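Local atomic coordinates of NADH dehydrogenase (Methanothermobacter marburgensis, PDB entry 4R81), a protein that binds flavin mononucleotide and probably works as a cytosolic oxidoreductase that passes electrons from NADH to quinones. Residues 89-94 against 132-137. Sequence-based numbering, arbitrary orientation. Where two conformers were deposited one is given.
Sequences YPLWWS and VLCSAG. With FMN (flavin mononucleotide), chain E.
The Y89 ring meets C134 and V132 of the neighbouring parallel strand obliquely, in the buried heart of this contact. The phenol touches its two partners at different points: CE2 lies 3.7 Å from C134 SG, while OH comes within 3.4 Å of V132 CG1. The sulfur stands 45° off the ring normal, a cysteine sulfur-aromatic contact. CG of Y89 lies between the backbone N and the carbonyl carbon (chi1 60°), which starts the ring off toward the C134 and V132 side chains. L91, in the loop just past the strand, sets CB 3.7 Å from C134 SG, and M171 and helix 148-162 pack on the same face. An alanine in place of Y89 would probably open a gap between C134, V132 and M156 and leave the C134 sulfur without its aromatic neighbour.

Three backbone hydrogen bonds join the two segments: Y89 N to L133 O, S135 N to Y89 O, and L91 N to S135 O, the last short at 2.7 Å and nearly straight at 165°. Beyond them the segments diverge, and packing between them thins to L91 CD2 against A136 CB at 3.9 Å. W92, W93 and S94 no longer touch the other segment; flavin mononucleotide lies between the diverging loops, with the second subunit packing on W92, W93 and S94. L91 O accepts a hydrogen bond from FMN O2', and the backbone N atoms of W93 and G137 reach flavin N5 and N1 respectively. D159 of the second subunit hydrogen-bonds S94 OG, so the dimer partner borders the site. Adjacent parallel strands whose C-terminal loops part to grip the flavin are characteristic of the FMN site in the flavodoxin-like fold.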
ATOM      1  N   TYR A  89      -7.138   7.469   7.586  1.00 16.40           N
ATOM      2  CA  TYR A  89      -5.739   7.623   7.197  1.00 16.08           C
ATOM      3  C   TYR A  89      -5.594   8.666   6.097  1.00 16.62           C
ATOM      4  O   TYR A  89      -6.560   8.970   5.387  1.00 16.79           O
ATOM      5  CB  TYR A  89      -5.168   6.277   6.723  1.00 16.82           C
ATOM      6  CG  TYR A  89      -5.896   5.690   5.527  1.00 16.79           C
ATOM      7  CD1 TYR A  89      -7.007   4.876   5.705  1.00 17.58           C
ATOM      8  CD2 TYR A  89      -5.481   5.956   4.228  1.00 16.88           C
ATOM      9  CE1 TYR A  89      -7.690   4.341   4.631  1.00 17.82           C
ATOM     10  CE2 TYR A  89      -6.164   5.423   3.135  1.00 18.25           C
ATOM     11  CZ  TYR A  89      -7.269   4.612   3.348  1.00 17.30           C
ATOM     12  OH  TYR A  89      -7.958   4.076   2.283  1.00 17.99           O
ATOM     13  N   PRO A  90      -4.391   9.231   5.957  1.00 17.09           N
ATOM     14  CA  PRO A  90      -4.086  10.081   4.803  1.00 17.63           C
ATOM     15  C   PRO A  90      -3.663   9.262   3.586  1.00 16.90           C
ATOM     16  O   PRO A  90      -3.018   8.209   3.721  1.00 17.85           O
ATOM     17  CB  PRO A  90      -2.892  10.900   5.295  1.00 19.13           C
ATOM     18  CG  PRO A  90      -2.176   9.966   6.222  1.00 18.91           C
ATOM     19  CD  PRO A  90      -3.270   9.172   6.913  1.00 18.23           C
ATOM     20  N   LEU A  91      -4.008   9.755   2.405  1.00 16.49           N
ATOM     21  CA  LEU A  91      -3.615   9.125   1.154  1.00 16.61           C
ATOM     22  C   LEU A  91      -2.150   9.413   0.894  1.00 17.87           C
ATOM     23  O   LEU A  91      -1.777  10.569   0.720  1.00 17.55           O
ATOM     24  CB  LEU A  91      -4.447   9.688   0.005  1.00 16.94           C
ATOM     25  CG  LEU A  91      -4.311   8.898  -1.293  1.00 18.37           C
ATOM     26  CD1 LEU A  91      -4.683   7.449  -1.015  1.00 18.50           C
ATOM     27  CD2 LEU A  91      -5.170   9.486  -2.406  1.00 19.23           C
ATOM     28  N   TRP A  92      -1.330   8.365   0.866  1.00 16.38           N
ATOM     29  CA  TRP A  92       0.100   8.485   0.583  1.00 15.77           C
ATOM     30  C   TRP A  92       0.458   7.608  -0.610  1.00 15.49           C
ATOM     31  O   TRP A  92       0.357   6.380  -0.535  1.00 16.38           O
ATOM     32  CB  TRP A  92       0.956   8.055   1.783  1.00 16.79           C
ATOM     33  CG  TRP A  92       0.941   8.993   2.953  1.00 16.03           C
ATOM     34  CD1 TRP A  92       0.355  10.226   3.018  1.00 17.36           C
ATOM     35  CD2 TRP A  92       1.526   8.757   4.240  1.00 16.82           C
ATOM     36  NE1 TRP A  92       0.544  10.772   4.267  1.00 17.78           N
ATOM     37  CE2 TRP A  92       1.259   9.890   5.035  1.00 18.11           C
ATOM     38  CE3 TRP A  92       2.258   7.697   4.792  1.00 15.68           C
ATOM     39  CZ2 TRP A  92       1.698   9.995   6.361  1.00 17.62           C
ATOM     40  CZ3 TRP A  92       2.691   7.797   6.111  1.00 16.85           C
ATOM     41  CH2 TRP A  92       2.400   8.939   6.883  1.00 17.96           C
ATOM     42  N   TRP A  93       0.887   8.225  -1.704  1.00 16.78           N
ATOM     43  CA  TRP A  93       1.216   7.483  -2.925  1.00 16.97           C
ATOM     44  C   TRP A  93       0.080   6.542  -3.329  1.00 16.91           C
ATOM     45  O   TRP A  93       0.281   5.382  -3.701  1.00 17.98           O
ATOM     46  CB  TRP A  93       2.615   6.821  -2.824  1.00 15.98           C
ATOM     47  CG  TRP A  93       3.618   7.918  -2.576  1.00 16.99           C
ATOM     48  CD1 TRP A  93       4.220   8.234  -1.394  1.00 18.44           C
ATOM     49  CD2 TRP A  93       4.029   8.922  -3.516  1.00 18.28           C
ATOM     50  NE1 TRP A  93       5.013   9.355  -1.550  1.00 17.46           N
ATOM     51  CE2 TRP A  93       4.913   9.793  -2.842  1.00 18.49           C
ATOM     52  CE3 TRP A  93       3.758   9.148  -4.868  1.00 19.78           C
ATOM     53  CZ2 TRP A  93       5.522  10.885  -3.478  1.00 17.64           C
ATOM     54  CZ3 TRP A  93       4.364  10.228  -5.500  1.00 19.46           C
ATOM     55  CH2 TRP A  93       5.244  11.077  -4.807  1.00 19.39           C
ATOM     56  N   SER A  94      -1.126   7.097  -3.239  1.00 16.76           N
ATOM     57  CA  SER A  94      -2.340   6.475  -3.743  1.00 17.01           C
ATOM     58  C   SER A  94      -2.759   5.189  -3.037  1.00 17.38           C
ATOM     59  O   SER A  94      -3.532   4.413  -3.584  1.00 19.15           O
ATOM     60  CB  SER A  94      -2.250   6.278  -5.259  1.00 19.51           C
ATOM     61  OG  SER A  94      -2.113   7.536  -5.903  1.00 21.49           O
ATOM     62  N   VAL A 132     -14.459   3.865   5.223  1.00 19.98           N
ATOM     63  CA  VAL A 132     -13.110   4.361   4.984  1.00 18.75           C
ATOM     64  C   VAL A 132     -13.159   5.874   4.846  1.00 19.30           C
ATOM     65  O   VAL A 132     -13.885   6.404   4.008  1.00 20.04           O
ATOM     66  CB  VAL A 132     -12.503   3.754   3.699  1.00 19.28           C
ATOM     67  CG1 VAL A 132     -11.122   4.355   3.419  1.00 18.87           C
ATOM     68  CG2 VAL A 132     -12.413   2.248   3.827  1.00 20.40           C
ATOM     69  N   LEU A 133     -12.394   6.564   5.680  1.00 17.95           N
ATOM     70  CA  LEU A 133     -12.301   8.020   5.623  1.00 18.75           C
ATOM     71  C   LEU A 133     -10.865   8.366   5.257  1.00 19.85           C
ATOM     72  O   LEU A 133      -9.953   8.315   6.095  1.00 20.13           O
ATOM     73  CB  LEU A 133     -12.701   8.661   6.958  1.00 19.94           C
ATOM     74  CG  LEU A 133     -14.102   8.367   7.504  1.00 20.43           C
ATOM     75  CD1 LEU A 133     -14.362   9.099   8.822  1.00 21.84           C
ATOM     76  CD2 LEU A 133     -15.175   8.728   6.489  1.00 22.39           C
ATOM     77  N   CYS A 134     -10.665   8.684   3.983  1.00 19.13           N
ATOM     78  CA  CYS A 134      -9.333   8.899   3.444  1.00 18.98           C
ATOM     79  C   CYS A 134      -9.121  10.364   3.088  1.00 18.56           C
ATOM     80  O   CYS A 134      -9.807  10.919   2.224  1.00 20.55           O
ATOM     81  CB  CYS A 134      -9.151   8.024   2.202  1.00 20.82           C
ATOM     82  SG  CYS A 134      -7.617   8.277   1.333  1.00 24.61           S
ATOM     83  N   SER A 135      -8.176  11.003   3.762  1.00 17.91           N
ATOM     84  CA  SER A 135      -7.865  12.404   3.491  0.50 17.84           C
ATOM     85  C   SER A 135      -6.838  12.483   2.371  1.00 18.48           C
ATOM     86  O   SER A 135      -5.859  11.750   2.376  1.00 20.80           O
ATOM     87  CB  SER A 135      -7.323  13.078   4.752  0.50 19.20           C
ATOM     88  OG  SER A 135      -6.838  14.376   4.461  0.50 20.53           O
ATOM     89  N   ALA A 136      -7.061  13.363   1.397  1.00 18.76           N
ATOM     90  CA  ALA A 136      -6.151  13.446   0.255  1.00 19.27           C
ATOM     91  C   ALA A 136      -5.828  14.885  -0.096  1.00 18.80           C
ATOM     92  O   ALA A 136      -6.655  15.773   0.098  1.00 19.26           O
ATOM     93  CB  ALA A 136      -6.752  12.741  -0.951  1.00 20.19           C
ATOM     94  N   GLY A 137      -4.622  15.108  -0.602  1.00 21.09           N
ATOM     95  CA  GLY A 137      -4.247  16.410  -1.115  1.00 21.75           C
ATOM     96  C   GLY A 137      -5.033  16.763  -2.366  1.00 21.75           C
ATOM     97  O   GLY A 137      -5.554  17.873  -2.500  1.00 24.03           O
TER
HETATM   98  N1  FMN E 300      -2.291  13.341  -1.714  1.00 23.18           N
HETATM   99  C2  FMN E 300      -2.900  12.773  -2.816  1.00 23.80           C
HETATM  100  O2  FMN E 300      -3.937  13.255  -3.254  1.00 24.50           O
HETATM  101  N3  FMN E 300      -2.353  11.661  -3.426  1.00 23.01           N
HETATM  102  C4  FMN E 300      -1.189  11.106  -2.939  1.00 22.00           C
HETATM  103  O4  FMN E 300      -0.726  10.112  -3.491  1.00 22.70           O
HETATM  104  C4A FMN E 300      -0.561  11.670  -1.830  1.00 21.73           C
HETATM  105  N5  FMN E 300       0.614  11.144  -1.331  1.00 22.11           N
HETATM  106  C5A FMN E 300       1.210  11.707  -0.221  1.00 22.03           C
HETATM  107  C6  FMN E 300       2.388  11.159   0.288  1.00 20.99           C
HETATM  108  C7  FMN E 300       3.005  11.723   1.401  1.00 21.68           C
HETATM  109  C7M FMN E 300       4.260  11.121   1.960  1.00 22.91           C
HETATM  110  C8  FMN E 300       2.441  12.843   2.013  1.00 21.07           C
HETATM  111  C8M FMN E 300       3.100  13.467   3.213  1.00 23.34           C
HETATM  112  C9  FMN E 300       1.271  13.391   1.493  1.00 21.71           C
HETATM  113  C9A FMN E 300       0.648  12.828   0.381  1.00 22.07           C
HETATM  114  N10 FMN E 300      -0.519  13.367  -0.135  1.00 21.72           N
HETATM  115  C10 FMN E 300      -1.124  12.790  -1.226  1.00 21.95           C
HETATM  116  C1' FMN E 300      -1.168  14.549   0.510  1.00 21.09           C
HETATM  117  C2' FMN E 300      -1.861  13.989   1.760  1.00 21.08           C
HETATM  118  O2' FMN E 300      -2.937  13.128   1.440  1.00 18.94           O
HETATM  119  C3' FMN E 300      -2.270  15.109   2.703  1.00 22.76           C
HETATM  120  O3' FMN E 300      -1.070  15.618   3.265  1.00 23.75           O
HETATM  121  C4' FMN E 300      -3.173  14.586   3.813  1.00 23.28           C
HETATM  122  O4' FMN E 300      -4.430  14.181   3.317  1.00 25.12           O
HETATM  123  C5' FMN E 300      -3.391  15.628   4.898  1.00 22.80           C
HETATM  124  O5' FMN E 300      -3.973  14.953   5.988  1.00 23.75           O
HETATM  125  P   FMN E 300      -3.126  14.808   7.343  1.00 23.53           P
HETATM  126  O1P FMN E 300      -2.951  16.202   7.918  1.00 24.43           O
HETATM  127  O2P FMN E 300      -3.879  13.941   8.320  1.00 26.06           O
HETATM  128  O3P FMN E 300      -1.772  14.232   7.006  1.00 24.64           O